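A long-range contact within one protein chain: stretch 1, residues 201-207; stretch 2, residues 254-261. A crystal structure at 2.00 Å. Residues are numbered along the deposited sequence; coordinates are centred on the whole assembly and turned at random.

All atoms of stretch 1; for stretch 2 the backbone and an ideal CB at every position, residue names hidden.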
# COMPACT_ATOMS: atom_id res chain seq x y z
N SER A 201 8.17 -7.64 -12.65
CA SER A 201 8.81 -6.31 -12.87
C SER A 201 10.06 -6.11 -11.99
O SER A 201 11.13 -5.85 -12.49
CB SER A 201 7.77 -5.16 -12.67
OG SER A 201 6.97 -5.19 -13.84
N ALA A 202 9.91 -6.35 -10.69
CA ALA A 202 11.02 -6.19 -9.82
C ALA A 202 12.15 -7.14 -10.21
O ALA A 202 13.31 -6.73 -10.27
CB ALA A 202 10.58 -6.41 -8.35
N TYR A 203 11.84 -8.42 -10.46
CA TYR A 203 12.94 -9.37 -10.87
C TYR A 203 13.60 -8.94 -12.19
O TYR A 203 14.80 -9.17 -12.36
CB TYR A 203 12.43 -10.83 -10.99
CG TYR A 203 12.59 -11.57 -9.66
CD1 TYR A 203 11.72 -11.32 -8.56
CD2 TYR A 203 13.65 -12.44 -9.47
CE1 TYR A 203 11.92 -11.95 -7.31
CE2 TYR A 203 13.86 -13.07 -8.20
CZ TYR A 203 13.01 -12.84 -7.16
OH TYR A 203 13.25 -13.48 -5.96
N HIS A 204 12.84 -8.36 -13.13
CA HIS A 204 13.50 -7.82 -14.36
C HIS A 204 14.47 -6.67 -14.06
O HIS A 204 15.59 -6.63 -14.59
CB HIS A 204 12.46 -7.30 -15.39
CG HIS A 204 11.64 -8.37 -15.99
ND1 HIS A 204 10.38 -8.14 -16.49
CD2 HIS A 204 11.89 -9.70 -16.17
CE1 HIS A 204 9.87 -9.29 -16.93
NE2 HIS A 204 10.78 -10.25 -16.74
N ARG A 205 14.07 -5.76 -13.18
CA ARG A 205 14.96 -4.65 -12.83
C ARG A 205 16.19 -5.24 -12.18
O ARG A 205 17.28 -4.67 -12.32
CB ARG A 205 14.28 -3.68 -11.83
CG ARG A 205 13.09 -2.88 -12.41
CD ARG A 205 13.55 -2.25 -13.87
NE ARG A 205 12.38 -2.59 -14.54
CZ ARG A 205 12.13 -3.46 -15.47
NH1 ARG A 205 12.95 -3.89 -16.47
NH2 ARG A 205 10.89 -3.63 -15.51
N MET A 206 16.01 -6.34 -11.41
CA MET A 206 17.14 -7.00 -10.72
C MET A 206 18.08 -7.78 -11.68
O MET A 206 19.13 -8.28 -11.25
CB MET A 206 16.61 -7.98 -9.67
CG MET A 206 16.06 -7.41 -8.35
SD MET A 206 14.99 -8.69 -7.57
CE MET A 206 16.28 -9.38 -6.58
N GLY A 207 17.65 -7.95 -12.93
CA GLY A 207 18.44 -8.61 -13.97
C GLY A 207 17.88 -9.93 -14.46
O GLY A 207 18.55 -10.63 -15.18
N UNK A 254 20.34 -5.61 -2.61
CA UNK A 254 20.80 -5.04 -3.90
C UNK A 254 21.05 -6.14 -4.92
O UNK A 254 21.68 -7.13 -4.60
CB UNK A 254 22.08 -4.22 -3.71
N UNK A 255 20.53 -5.95 -6.13
CA UNK A 255 20.70 -6.87 -7.22
C UNK A 255 20.66 -6.10 -8.51
O UNK A 255 19.63 -5.45 -8.85
CB UNK A 255 19.63 -7.97 -7.20
N UNK A 256 21.73 -6.19 -9.29
CA UNK A 256 21.64 -5.70 -10.68
C UNK A 256 21.39 -4.21 -10.83
O UNK A 256 20.73 -3.77 -11.81
CB UNK A 256 20.52 -6.45 -11.41
N UNK A 257 21.91 -3.41 -9.89
CA UNK A 257 21.61 -1.97 -9.90
C UNK A 257 20.31 -1.59 -9.18
O UNK A 257 20.14 -0.46 -8.85
CB UNK A 257 21.53 -1.48 -11.35
N UNK A 258 19.40 -2.57 -8.96
CA UNK A 258 18.11 -2.37 -8.27
C UNK A 258 18.22 -2.71 -6.77
O UNK A 258 19.18 -3.35 -6.38
CB UNK A 258 17.02 -3.23 -8.92
N UNK A 259 17.29 -2.25 -5.94
CA UNK A 259 17.23 -2.60 -4.53
C UNK A 259 15.80 -3.03 -4.31
O UNK A 259 14.86 -2.28 -4.68
CB UNK A 259 17.64 -1.45 -3.61
N UNK A 260 15.60 -4.24 -3.82
CA UNK A 260 14.26 -4.68 -3.50
C UNK A 260 14.11 -4.94 -2.00
O UNK A 260 15.12 -5.25 -1.30
CB UNK A 260 13.91 -5.94 -4.30
N UNK A 261 12.90 -4.81 -1.48
CA UNK A 261 12.61 -5.22 -0.11
C UNK A 261 11.83 -6.50 -0.25
O UNK A 261 10.92 -6.57 -1.05
CB UNK A 261 11.84 -4.16 0.68

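Stretch 1 is the last part of a helix followed by Gly207, which leaves helical angles with a positive phi in a Schellman motif. Stretch 2 is a hairpin: positions 255 and 258 are paired by two backbone hydrogen bonds, N of each to O of the other, both 2.9 Å, and the four residues from 255 to 258 make a type I' turn.

Position 254 has its CA-to-CB bond directed away from the helix, and its ideal CB finds nothing of stretch 1 within 5.5 Å. The contact therefore sets no preference, and polar or apolar side chains would serve. The deposited residue is Asp254.

Position 255 is extended (phi/psi -151/122), and its CB points toward the helix, 3.7 Å from Met206 CE. That methyl already fills the space ahead, so a small apolar side chain suits best. The residue is Ala255, whose CB packs on Met206 CE at 3.7 Å. Its carbonyl takes part as well: Met206 CA lies 3.5 Å from Ala255 O with an angle of 151° at the hydrogen, a CA-H...O contact.

At position 256 two lines of evidence converge. Phi is +64°, which favours glycine, although Asn or Asp can also adopt such angles. The decisive test is steric: an ideal CB would stand 2.3 Å from Met206 O, a clash. Only glycine fits, and the residue is Gly256. The absent side chain lets the backbones close in, with Gly256 CA 3.6 Å from Met206 O and 4.7 Å from Met206 CA.

Position 257 calls for glycine for a local reason. At phi/psi 86/-18 a CB would be jammed against the preceding carbonyl oxygen, whereas the nearest stretch 1 atom to that ideal CB, Arg205 O, is 5.4 Å off. It is Gly257, which makes no contact with the helix.

Position 258 points its CB toward the helix backbone, with the ideal atom 3.7 Å from Arg205 O and 4.1 Å from Met206 N. Such proximity favours a short side chain; alanine is a natural choice, and serine might be considered. The residue is Ala258, its CB 4.0 Å from Arg205 CB and 4.3 Å from Met206 CG.

Position 259 directs its CB away, beyond 5.5 Å of any stretch 1 atom, so many residues would do, beta-branched ones being common in strands. Thr259 is found there, and its OG1 donates a hydrogen bond to Asp254 OD1 at 2.8 Å.

Position 260 again points toward the helix, but with more room: its ideal CB is 4.4 Å from Met206 SD and 5.3 Å from Ala202 CB. A medium apolar side chain, such as valine or isoleucine, could bridge these gaps. Val260 does so, with CG2 3.7 Å from Met206 CE and CG1 4.2 Å from Ala202 CB.

Position 261 lies out of reach of stretch 1, which leaves the choice open; the residue is Leu261.

Stretch 2, residues 254-261: DAGGATVL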
# COMPACT_ATOMS: atom_id res chain seq x y z
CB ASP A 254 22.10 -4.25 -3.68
CG ASP A 254 21.87 -2.91 -2.96
OD1 ASP A 254 20.69 -2.50 -2.61
OD2 ASP A 254 22.89 -2.27 -2.70
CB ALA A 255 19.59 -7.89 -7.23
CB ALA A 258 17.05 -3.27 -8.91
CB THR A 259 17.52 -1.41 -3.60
OG1 THR A 259 18.83 -0.92 -3.89
CG2 THR A 259 17.44 -1.84 -2.04
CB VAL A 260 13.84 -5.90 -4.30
CG1 VAL A 260 13.77 -5.57 -5.77
CG2 VAL A 260 14.85 -7.08 -4.06
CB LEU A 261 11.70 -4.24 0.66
CG LEU A 261 12.21 -2.89 1.07
CD1 LEU A 261 11.05 -2.15 1.83
CD2 LEU A 261 13.39 -3.15 1.97
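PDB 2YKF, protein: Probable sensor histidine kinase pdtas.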